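Local structure of short afifavidin (Afifella pfennigii, 6HDT) at residues 44-49 and 56-61; 52-57 and 81-86; 104-109 and 117-122. The protein binds biotin and 2-iminobiotin in a strong non-covalent complex, as a dimeric member of the avidin family whose exact biological role is still obscure. One frame throughout, in Å; residues are numbered along the deposited sequence. Where two conformers were deposited one is given.

Contact 1. Residues 44-49 and 56-61. With BTN (biotin), chain E.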
loop_
_atom_site.group_PDB
_atom_site.type_symbol
_atom_site.label_atom_id
_atom_site.label_comp_id
_atom_site.label_asym_id
_atom_site.label_seq_id
_atom_site.Cartn_x
_atom_site.Cartn_y
_atom_site.Cartn_z
ATOM N N PHE A 44 -10.827 -0.078 7.518
ATOM C CA PHE A 44 -11.018 1.372 7.575
ATOM C C PHE A 44 -10.047 1.994 8.571
ATOM O O PHE A 44 -9.508 1.320 9.472
ATOM C CB PHE A 44 -12.463 1.746 7.928
ATOM C CG PHE A 44 -12.830 1.499 9.370
ATOM C CD1 PHE A 44 -12.593 2.457 10.359
ATOM C CD2 PHE A 44 -13.433 0.303 9.731
ATOM C CE1 PHE A 44 -12.931 2.211 11.686
ATOM C CE2 PHE A 44 -13.794 0.069 11.037
ATOM C CZ PHE A 44 -13.537 1.013 12.021
ATOM N N TYR A 45 -9.820 3.291 8.376
ATOM C CA TYR A 45 -8.853 4.058 9.125
ATOM C C TYR A 45 -9.450 5.339 9.617
ATOM O O TYR A 45 -10.080 6.069 8.853
ATOM C CB TYR A 45 -7.641 4.371 8.255
ATOM C CG TYR A 45 -6.391 4.712 9.030
ATOM C CD1 TYR A 45 -6.140 6.007 9.455
ATOM C CD2 TYR A 45 -5.446 3.726 9.317
ATOM C CE1 TYR A 45 -4.974 6.323 10.169
ATOM C CE2 TYR A 45 -4.293 4.028 10.021
ATOM C CZ TYR A 45 -4.050 5.336 10.435
ATOM O OH TYR A 45 -2.932 5.670 11.149
ATOM N N VAL A 46 -9.226 5.633 10.889
ATOM C CA VAL A 46 -9.703 6.887 11.458
ATOM C C VAL A 46 -8.523 7.685 11.936
ATOM O O VAL A 46 -7.847 7.319 12.903
ATOM C CB VAL A 46 -10.744 6.714 12.568
ATOM C CG1 VAL A 46 -11.165 8.085 13.115
ATOM C CG2 VAL A 46 -11.956 5.969 12.031
ATOM N N ASN A 47 -8.273 8.782 11.231
ATOM C CA ASN A 47 -7.162 9.661 11.546
ATOM C C ASN A 47 -7.512 10.586 12.711
ATOM O O ASN A 47 -8.532 11.277 12.679
ATOM C CB ASN A 47 -6.738 10.445 10.301
ATOM C CG ASN A 47 -5.772 11.555 10.611
ATOM O OD1 ASN A 47 -4.841 11.371 11.381
ATOM N ND2 ASN A 47 -5.980 12.729 9.994
ATOM N N ASN A 48 -6.677 10.553 13.746
ATOM C CA ASN A 48 -6.889 11.436 14.868
ATOM C C ASN A 48 -5.583 12.267 15.146
ATOM O O ASN A 48 -5.503 13.016 16.113
ATOM C CB ASN A 48 -7.499 10.608 16.052
ATOM C CG ASN A 48 -8.823 9.847 15.664
ATOM O OD1 ASN A 48 -9.743 10.414 15.058
ATOM N ND2 ASN A 48 -8.915 8.557 16.034
ATOM N N ALA A 49 -4.600 12.177 14.234
ATOM C CA ALA A 49 -3.330 12.864 14.413
ATOM C C ALA A 49 -3.431 14.375 14.191
ATOM O O ALA A 49 -4.012 14.833 13.197
ATOM C CB ALA A 49 -2.271 12.291 13.504
ATOM N N GLY A 56 -11.215 12.152 12.237
ATOM C CA GLY A 56 -12.385 11.687 12.946
ATOM C C GLY A 56 -13.483 10.916 12.227
ATOM O O GLY A 56 -14.510 10.655 12.842
ATOM N N THR A 57 -13.292 10.551 10.960
ATOM C CA THR A 57 -14.269 9.708 10.252
ATOM C C THR A 57 -13.564 8.582 9.513
ATOM O O THR A 57 -12.405 8.729 9.138
ATOM C CB THR A 57 -15.106 10.534 9.238
ATOM O OG1 THR A 57 -14.275 10.971 8.163
ATOM C CG2 THR A 57 -15.719 11.739 9.918
ATOM N N PRO A 58 -14.235 7.433 9.318
ATOM C CA PRO A 58 -13.541 6.320 8.641
ATOM C C PRO A 58 -13.302 6.551 7.155
ATOM O O PRO A 58 -14.184 7.086 6.448
ATOM C CB PRO A 58 -14.491 5.141 8.823
ATOM C CG PRO A 58 -15.374 5.522 9.945
ATOM C CD PRO A 58 -15.544 7.008 9.840
ATOM N N TYR A 59 -12.090 6.188 6.739
ATOM C CA TYR A 59 -11.675 6.106 5.338
ATOM C C TYR A 59 -11.380 4.658 4.958
ATOM O O TYR A 59 -10.846 3.868 5.769
ATOM C CB TYR A 59 -10.472 7.003 5.085
ATOM C CG TYR A 59 -10.841 8.455 5.162
ATOM C CD1 TYR A 59 -10.920 9.122 6.378
ATOM C CD2 TYR A 59 -11.160 9.162 4.004
ATOM C CE1 TYR A 59 -11.310 10.470 6.448
ATOM C CE2 TYR A 59 -11.520 10.500 4.072
ATOM C CZ TYR A 59 -11.607 11.142 5.290
ATOM O OH TYR A 59 -11.968 12.477 5.334
ATOM N N PRO A 60 -11.753 4.273 3.733
ATOM C CA PRO A 60 -11.467 2.910 3.276
ATOM C C PRO A 60 -9.972 2.613 3.272
ATOM O O PRO A 60 -9.147 3.492 3.013
ATOM C CB PRO A 60 -12.055 2.866 1.859
ATOM C CG PRO A 60 -12.981 4.041 1.780
ATOM C CD PRO A 60 -12.427 5.078 2.697
ATOM N N LEU A 61 -9.626 1.373 3.609
ATOM C CA LEU A 61 -8.242 0.925 3.478
ATOM C C LEU A 61 -8.173 -0.417 2.739
ATOM O O LEU A 61 -9.070 -1.254 2.878
ATOM C CB LEU A 61 -7.521 0.954 4.827
ATOM C CG LEU A 61 -7.341 -0.211 5.798
ATOM C CD1 LEU A 61 -6.566 -1.406 5.267
ATOM C CD2 LEU A 61 -6.635 0.348 7.017
HETATM C C11 BTN E . -4.121 14.556 5.008
HETATM O O11 BTN E . -3.685 14.766 3.860
HETATM O O12 BTN E . -3.874 15.329 5.963
HETATM C C10 BTN E . -4.959 13.306 5.216
HETATM C C9 BTN E . -4.782 12.695 6.605
HETATM C C8 BTN E . -3.401 12.060 6.791
HETATM C C7 BTN E . -3.152 11.526 8.200
HETATM C C2 BTN E . -1.761 10.904 8.271
HETATM S S1 BTN E . -1.598 9.311 7.486
HETATM C C6 BTN E . -0.050 9.011 8.290
HETATM C C5 BTN E . -0.207 9.585 9.686
HETATM N N1 BTN E . -0.726 8.627 10.622
HETATM C C3 BTN E . -1.933 8.897 11.117
HETATM O O3 BTN E . -2.520 8.195 11.960
HETATM N N2 BTN E . -2.367 10.051 10.547
HETATM C C4 BTN E . -1.328 10.632 9.711
HETATM O O HOH W 1 -10.205 10.187 9.916
#
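Tyr45 and Tyr59 form an antiparallel hydrogen-bonded pair where strands 40-46 and 58-66 meet, with Tyr45 N to Tyr59 O and Tyr59 N to Tyr45 O both at 2.9 Å and the short strand segments running at 143° to each other. This is the end of a beta hairpin of the avidin barrel, where the strand and the loop after it both meet biotin. Beyond the paired strands Gly56 N still reaches back to Asn47 O, and a water bridges Asn47 N and Thr57 O, accepting from the former. Both tyrosine side chains lie on the same face of the sheet. With CG anti to the backbone N (chi1 -159°), Tyr45 carries its ring away from Tyr59 toward the ligand, and its hydroxyl donates to the ureido oxygen O3 of biotin, 2.7 Å from OH and in the plane of the ring; Tyr59 instead bonds through its hydroxyl to Ala81 O. Across the strands Pro58 CB lies 3.6 Å from Phe44 CD1, the two side chains side by side, while Val46 CG2 rests against the same proline. Asn47 OD1 serves both the ligand and an Asx turn. A leucine in place of Asn47 would probably leave biotin N2 without its acceptor and the turn free to open. Of the two donors to Asn47 OD1, biotin N2 stands 2.9 Å away, nearly straight at 165°, and the backbone N of Ala49, which closes the turn, comes to 3.0 Å from above the amide plane.

Contact 2. Residues 52-57 and 81-86. With BTN (biotin), chain E.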
loop_
_atom_site.group_PDB
_atom_site.type_symbol
_atom_site.label_atom_id
_atom_site.label_comp_id
_atom_site.label_asym_id
_atom_site.label_seq_id
_atom_site.Cartn_x
_atom_site.Cartn_y
_atom_site.Cartn_z
ATOM N N PHE A 52 -2.878 17.331 10.634
ATOM C CA PHE A 52 -3.377 16.744 9.423
ATOM C C PHE A 52 -4.881 17.023 9.345
ATOM O O PHE A 52 -5.567 17.251 10.374
ATOM C CB PHE A 52 -3.161 15.226 9.448
ATOM C CG PHE A 52 -1.714 14.815 9.447
ATOM C CD1 PHE A 52 -1.007 14.685 8.261
ATOM C CD2 PHE A 52 -1.061 14.563 10.639
ATOM C CE1 PHE A 52 0.325 14.304 8.272
ATOM C CE2 PHE A 52 0.277 14.178 10.663
ATOM C CZ PHE A 52 0.967 14.039 9.487
ATOM N N GLY A 53 -5.395 16.995 8.118
ATOM C CA GLY A 53 -6.825 17.066 7.882
ATOM C C GLY A 53 -7.503 15.713 7.913
ATOM O O GLY A 53 -6.888 14.700 8.326
ATOM N N CYS A 54 -8.771 15.692 7.484
ATOM C CA CYS A 54 -9.567 14.430 7.384
ATOM C C CYS A 54 -9.564 13.635 8.688
ATOM O O CYS A 54 -9.330 12.417 8.720
ATOM C CB CYS A 54 -9.076 13.583 6.205
ATOM S SG CYS A 54 -9.436 14.408 4.641
ATOM N N GLN A 55 -9.835 14.362 9.761
ATOM C CA GLN A 55 -9.856 13.790 11.104
ATOM C C GLN A 55 -11.230 13.255 11.502
ATOM O O GLN A 55 -12.269 13.819 11.155
ATOM C CB GLN A 55 -9.433 14.830 12.136
ATOM C CG GLN A 55 -7.948 15.079 12.188
ATOM C CD GLN A 55 -7.646 16.527 12.425
ATOM O OE1 GLN A 55 -8.427 17.407 12.064
ATOM N NE2 GLN A 55 -6.503 16.790 13.022
ATOM N N GLY A 56 -11.215 12.152 12.237
ATOM C CA GLY A 56 -12.385 11.687 12.946
ATOM C C GLY A 56 -13.483 10.916 12.227
ATOM O O GLY A 56 -14.510 10.655 12.842
ATOM N N THR A 57 -13.292 10.551 10.960
ATOM C CA THR A 57 -14.269 9.708 10.252
ATOM C C THR A 57 -13.564 8.582 9.513
ATOM O O THR A 57 -12.405 8.729 9.138
ATOM C CB THR A 57 -15.106 10.534 9.238
ATOM O OG1 THR A 57 -14.275 10.971 8.163
ATOM C CG2 THR A 57 -15.719 11.739 9.918
ATOM N N ALA A 81 -15.233 14.443 4.039
ATOM C CA ALA A 81 -14.095 15.309 3.721
ATOM C C ALA A 81 -13.063 14.685 2.797
ATOM O O ALA A 81 -12.831 13.487 2.789
ATOM C CB ALA A 81 -13.404 15.769 4.995
ATOM N N ASN A 82 -12.381 15.572 2.099
ATOM C CA ASN A 82 -11.348 15.230 1.151
ATOM C C ASN A 82 -10.111 16.039 1.490
ATOM O O ASN A 82 -10.176 17.267 1.716
ATOM C CB ASN A 82 -11.808 15.556 -0.271
ATOM C CG ASN A 82 -10.806 15.117 -1.344
ATOM O OD1 ASN A 82 -10.975 14.093 -1.997
ATOM N ND2 ASN A 82 -9.785 15.913 -1.548
ATOM N N CYS A 83 -8.977 15.354 1.491
ATOM C CA CYS A 83 -7.682 15.999 1.700
ATOM C C CYS A 83 -6.723 15.915 0.484
ATOM O O CYS A 83 -5.579 16.357 0.566
ATOM C CB CYS A 83 -7.048 15.424 2.972
ATOM S SG CYS A 83 -7.969 15.924 4.434
ATOM N N ASN A 84 -7.174 15.316 -0.622
ATOM C CA ASN A 84 -6.403 15.272 -1.877
ATOM C C ASN A 84 -5.011 14.677 -1.673
ATOM O O ASN A 84 -3.985 15.292 -1.935
ATOM C CB ASN A 84 -6.329 16.666 -2.499
ATOM C CG ASN A 84 -5.785 16.634 -3.901
ATOM O OD1 ASN A 84 -5.941 15.647 -4.603
ATOM N ND2 ASN A 84 -5.144 17.726 -4.322
ATOM N N SER A 85 -5.000 13.462 -1.148
ATOM C CA SER A 85 -3.782 12.836 -0.682
ATOM C C SER A 85 -4.044 11.355 -0.516
ATOM O O SER A 85 -5.193 10.932 -0.411
ATOM C CB SER A 85 -3.387 13.414 0.678
ATOM O OG SER A 85 -4.461 13.277 1.595
ATOM N N VAL A 86 -2.956 10.596 -0.470
ATOM C CA VAL A 86 -2.995 9.156 -0.275
ATOM C C VAL A 86 -1.833 8.769 0.624
ATOM O O VAL A 86 -0.725 9.201 0.383
ATOM C CB VAL A 86 -2.823 8.401 -1.611
ATOM C CG1 VAL A 86 -2.735 6.901 -1.387
ATOM C CG2 VAL A 86 -3.927 8.754 -2.581
HETATM C C11 BTN E . -4.121 14.556 5.008
HETATM O O11 BTN E . -3.685 14.766 3.860
HETATM O O12 BTN E . -3.874 15.329 5.963
HETATM C C10 BTN E . -4.959 13.306 5.216
HETATM C C9 BTN E . -4.782 12.695 6.605
HETATM C C8 BTN E . -3.401 12.060 6.791
HETATM C C7 BTN E . -3.152 11.526 8.200
HETATM C C2 BTN E . -1.761 10.904 8.271
HETATM S S1 BTN E . -1.598 9.311 7.486
HETATM C C6 BTN E . -0.050 9.011 8.290
HETATM C C5 BTN E . -0.207 9.585 9.686
HETATM N N1 BTN E . -0.726 8.627 10.622
HETATM C C3 BTN E . -1.933 8.897 11.117
HETATM O O3 BTN E . -2.520 8.195 11.960
HETATM N N2 BTN E . -2.367 10.051 10.547
HETATM C C4 BTN E . -1.328 10.632 9.711
#
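Cys54 and Cys83 are joined covalently, SG to SG at 2.1 Å with a chi3 of 116°, and this disulfide ties the loop between strands 40-46 and 58-66 to the start of strand 82-96. In each cysteine SG stands anti to the carbonyl carbon, and each CB is directed toward the other segment. No hydrogen bond links the two segments.

Around the bridge, both cysteines also rest on Trp76 of strand 69-77. Cys54 SG passes 4.2 Å from Ala81 CB, and Gly53 C lies 3.5 Å from Cys83 SG; a CB on Gly53 would collide with that sulfur, so the bare backbone lets the bridge come close.

Polar bonds run from both segments to the biotin carboxylate, one to each oxygen. Gly53 N donates to O12 at 3.1 Å with a bent angle of 140°, and Ser85 OG donates to O11 at 2.8 Å. The carboxylate is thereby held between a backbone N-H of the loop and a hydroxyl of the strand.

Aromatic packing comes from Phe52, whose ring lies with one face over the ligand: C4 of biotin sits 3.9 Å above the plane of the Phe52 ring, over its centre, while O12 lies at the ring's edge. Together the disulfide-tethered loop and the first residues of strand 82-96 form the carboxylate end of the biotin pocket in this avidin barrel.

Contact 3. Residues 104-109 and 117-122. With BTN (biotin), chain E.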
loop_
_atom_site.group_PDB
_atom_site.type_symbol
_atom_site.label_atom_id
_atom_site.label_comp_id
_atom_site.label_asym_id
_atom_site.label_seq_id
_atom_site.Cartn_x
_atom_site.Cartn_y
_atom_site.Cartn_z
ATOM N N THR A 104 5.365 0.240 11.647
ATOM C CA THR A 104 5.233 0.628 10.260
ATOM C C THR A 104 5.973 1.907 9.956
ATOM O O THR A 104 6.212 2.731 10.841
ATOM C CB THR A 104 3.744 0.865 9.870
ATOM O OG1 THR A 104 3.270 2.094 10.453
ATOM C CG2 THR A 104 2.872 -0.286 10.286
ATOM N N ASP A 105 6.287 2.062 8.671
ATOM C CA ASP A 105 6.689 3.349 8.081
ATOM C C ASP A 105 5.640 3.719 7.042
ATOM O O ASP A 105 4.997 2.860 6.459
ATOM C CB ASP A 105 8.056 3.254 7.382
ATOM C CG ASP A 105 9.228 3.066 8.349
ATOM O OD1 ASP A 105 9.094 3.439 9.530
ATOM O OD2 ASP A 105 10.310 2.626 7.892
ATOM N N TRP A 106 5.446 5.008 6.826
ATOM C CA TRP A 106 4.414 5.426 5.886
ATOM C C TRP A 106 4.912 6.533 5.051
ATOM O O TRP A 106 5.805 7.280 5.461
ATOM C CB TRP A 106 3.118 5.855 6.594
ATOM C CG TRP A 106 3.227 6.908 7.689
ATOM C CD1 TRP A 106 3.226 6.680 9.052
ATOM C CD2 TRP A 106 3.311 8.342 7.531
ATOM N NE1 TRP A 106 3.329 7.855 9.729
ATOM C CE2 TRP A 106 3.358 8.897 8.828
ATOM C CE3 TRP A 106 3.320 9.221 6.415
ATOM C CZ2 TRP A 106 3.458 10.255 9.058
ATOM C CZ3 TRP A 106 3.410 10.594 6.657
ATOM C CH2 TRP A 106 3.478 11.092 7.961
ATOM N N ASN A 107 4.324 6.592 3.864
ATOM C CA ASN A 107 4.517 7.693 2.947
ATOM C C ASN A 107 3.162 8.270 2.608
ATOM O O ASN A 107 2.222 7.521 2.467
ATOM C CB ASN A 107 5.150 7.166 1.665
ATOM C CG ASN A 107 6.611 6.794 1.826
ATOM O OD1 ASN A 107 7.405 7.556 2.372
ATOM N ND2 ASN A 107 6.961 5.605 1.361
ATOM N N LEU A 108 3.095 9.595 2.395
ATOM C CA LEU A 108 1.862 10.306 2.132
ATOM C C LEU A 108 2.094 11.248 0.964
ATOM O O LEU A 108 2.870 12.194 1.088
ATOM C CB LEU A 108 1.498 11.129 3.349
ATOM C CG LEU A 108 0.189 11.920 3.422
ATOM C CD1 LEU A 108 -0.010 12.308 4.873
ATOM C CD2 LEU A 108 0.157 13.167 2.543
ATOM N N ALA A 109 1.445 10.958 -0.151
ATOM C CA ALA A 109 1.499 11.801 -1.359
ATOM C C ALA A 109 0.469 12.897 -1.263
ATOM O O ALA A 109 -0.707 12.619 -0.991
ATOM C CB ALA A 109 1.258 10.942 -2.579
ATOM N N GLU A 117 4.253 16.025 -3.709
ATOM C CA GLU A 117 5.297 15.808 -2.737
ATOM C C GLU A 117 4.933 14.534 -2.005
ATOM O O GLU A 117 3.822 14.062 -2.064
ATOM C CB GLU A 117 5.397 16.968 -1.748
ATOM C CG GLU A 117 5.616 18.360 -2.358
ATOM C CD GLU A 117 6.855 18.500 -3.250
ATOM O OE1 GLU A 117 6.911 19.486 -4.018
ATOM O OE2 GLU A 117 7.777 17.651 -3.202
ATOM N N ILE A 118 5.919 13.984 -1.319
ATOM C CA ILE A 118 5.737 12.788 -0.535
ATOM C C ILE A 118 6.371 13.015 0.839
ATOM O O ILE A 118 7.601 13.199 0.951
ATOM C CB ILE A 118 6.417 11.587 -1.221
ATOM C CG1 ILE A 118 5.887 11.410 -2.648
ATOM C CG2 ILE A 118 6.266 10.318 -0.363
ATOM C CD1 ILE A 118 6.674 10.421 -3.481
ATOM N N GLN A 119 5.531 13.023 1.867
ATOM C CA GLN A 119 6.046 13.105 3.213
ATOM C C GLN A 119 6.059 11.742 3.861
ATOM O O GLN A 119 5.351 10.805 3.475
ATOM C CB GLN A 119 5.321 14.122 4.059
ATOM C CG GLN A 119 3.856 13.909 4.252
ATOM C CD GLN A 119 3.250 14.959 5.172
ATOM O OE1 GLN A 119 3.489 14.972 6.379
ATOM N NE2 GLN A 119 2.477 15.857 4.593
ATOM N N GLN A 120 6.888 11.645 4.865
ATOM C CA GLN A 120 7.141 10.357 5.457
ATOM C C GLN A 120 7.075 10.418 6.966
ATOM O O GLN A 120 7.233 11.468 7.575
ATOM C CB GLN A 120 8.528 9.895 4.965
ATOM C CG GLN A 120 9.692 10.657 5.569
ATOM C CD GLN A 120 11.039 10.396 4.909
ATOM O OE1 GLN A 120 11.192 9.487 4.069
ATOM N NE2 GLN A 120 12.033 11.195 5.298
ATOM N N GLY A 121 6.893 9.237 7.565
ATOM C CA GLY A 121 6.882 9.109 8.993
ATOM C C GLY A 121 6.799 7.650 9.400
ATOM O O GLY A 121 6.898 6.749 8.590
ATOM N N SER A 122 6.590 7.448 10.682
ATOM C CA SER A 122 6.444 6.118 11.251
ATOM C C SER A 122 5.260 6.073 12.234
ATOM O O SER A 122 5.060 7.016 12.988
ATOM C CB SER A 122 7.734 5.715 11.966
ATOM O OG SER A 122 8.780 5.643 11.017
HETATM C C11 BTN E . -4.121 14.556 5.008
HETATM O O11 BTN E . -3.685 14.766 3.860
HETATM O O12 BTN E . -3.874 15.329 5.963
HETATM C C10 BTN E . -4.959 13.306 5.216
HETATM C C9 BTN E . -4.782 12.695 6.605
HETATM C C8 BTN E . -3.401 12.060 6.791
HETATM C C7 BTN E . -3.152 11.526 8.200
HETATM C C2 BTN E . -1.761 10.904 8.271
HETATM S S1 BTN E . -1.598 9.311 7.486
HETATM C C6 BTN E . -0.050 9.011 8.290
HETATM C C5 BTN E . -0.207 9.585 9.686
HETATM N N1 BTN E . -0.726 8.627 10.622
HETATM C C3 BTN E . -1.933 8.897 11.117
HETATM O O3 BTN E . -2.520 8.195 11.960
HETATM N N2 BTN E . -2.367 10.051 10.547
HETATM C C4 BTN E . -1.328 10.632 9.711
HETATM O O HOH W 2 9.862 8.870 1.954
#
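Trp106 lays its indole between biotin and the backbone of the neighbouring strand. Over one face sits C6 of biotin, 3.4 Å above the plane of the Trp106 ring; over the opposite face run Gly121 and the carbonyl carbon of Gln120. Gly121 CA makes a CH-pi contact 3.8 Å from the centroid of the six-membered ring of Trp106, 22° off its normal. With CG between the backbone N and the carbonyl carbon (chi1 53°), the indole is folded back across the adjacent strand, and a CB at Gly121 would run into Trp106 CZ2. On the same side of the sheet as Trp106, Leu108 and Gln119 lie side by side, CB of Leu108 3.8 Å from CG of Gln119, while Leu108 CD1 reaches the biotin tail at C8.

The side bearing Asp105, Asn107 and Ile118 also carries polar contacts. Ser122 OG donates to Asp105 OD1 at 2.7 Å, meeting it from above the carboxylate plane. Asn107 and Gln120 point the same way, and one water bridges Asn107 OD1 and Gln120 OE1. Packing against the second subunit is close by: Asp105 meets Ile118 of that subunit, and Asn107 meets its own counterpart there.

Four backbone hydrogen bonds, in the pairs Trp106 with Gly121 and Leu108 with Gln119, join the two strands, whose short segments run at 156° to each other. They form an antiparallel beta hairpin of the avidin barrel, with its tryptophan and leucine lining the biotin pocket.

In the fold
All three contacts meet the same biotin from different sides. Contact 1 grips the ureido ring, contact 2 the carboxylate, and contact 3 supplies apolar packing against the ring system and tail. Contacts 1 and 2 have centres about 8 Å apart, share Gly56 and Thr57, and are joined by a probable hydrogen bond between Gln55 NE2 and Ala49 O at 3.2 Å. Contact 3 lies about 16 Å from contact 1, centre to centre, with about 7 Å between their nearest atoms. Contacts 2 and 3, with centres about 15 Å apart, do touch, since Ala109 N lies 2.8 Å from Val86 O on adjacent strands of the barrel, and Phe52 packs on Leu108 beside the ligand.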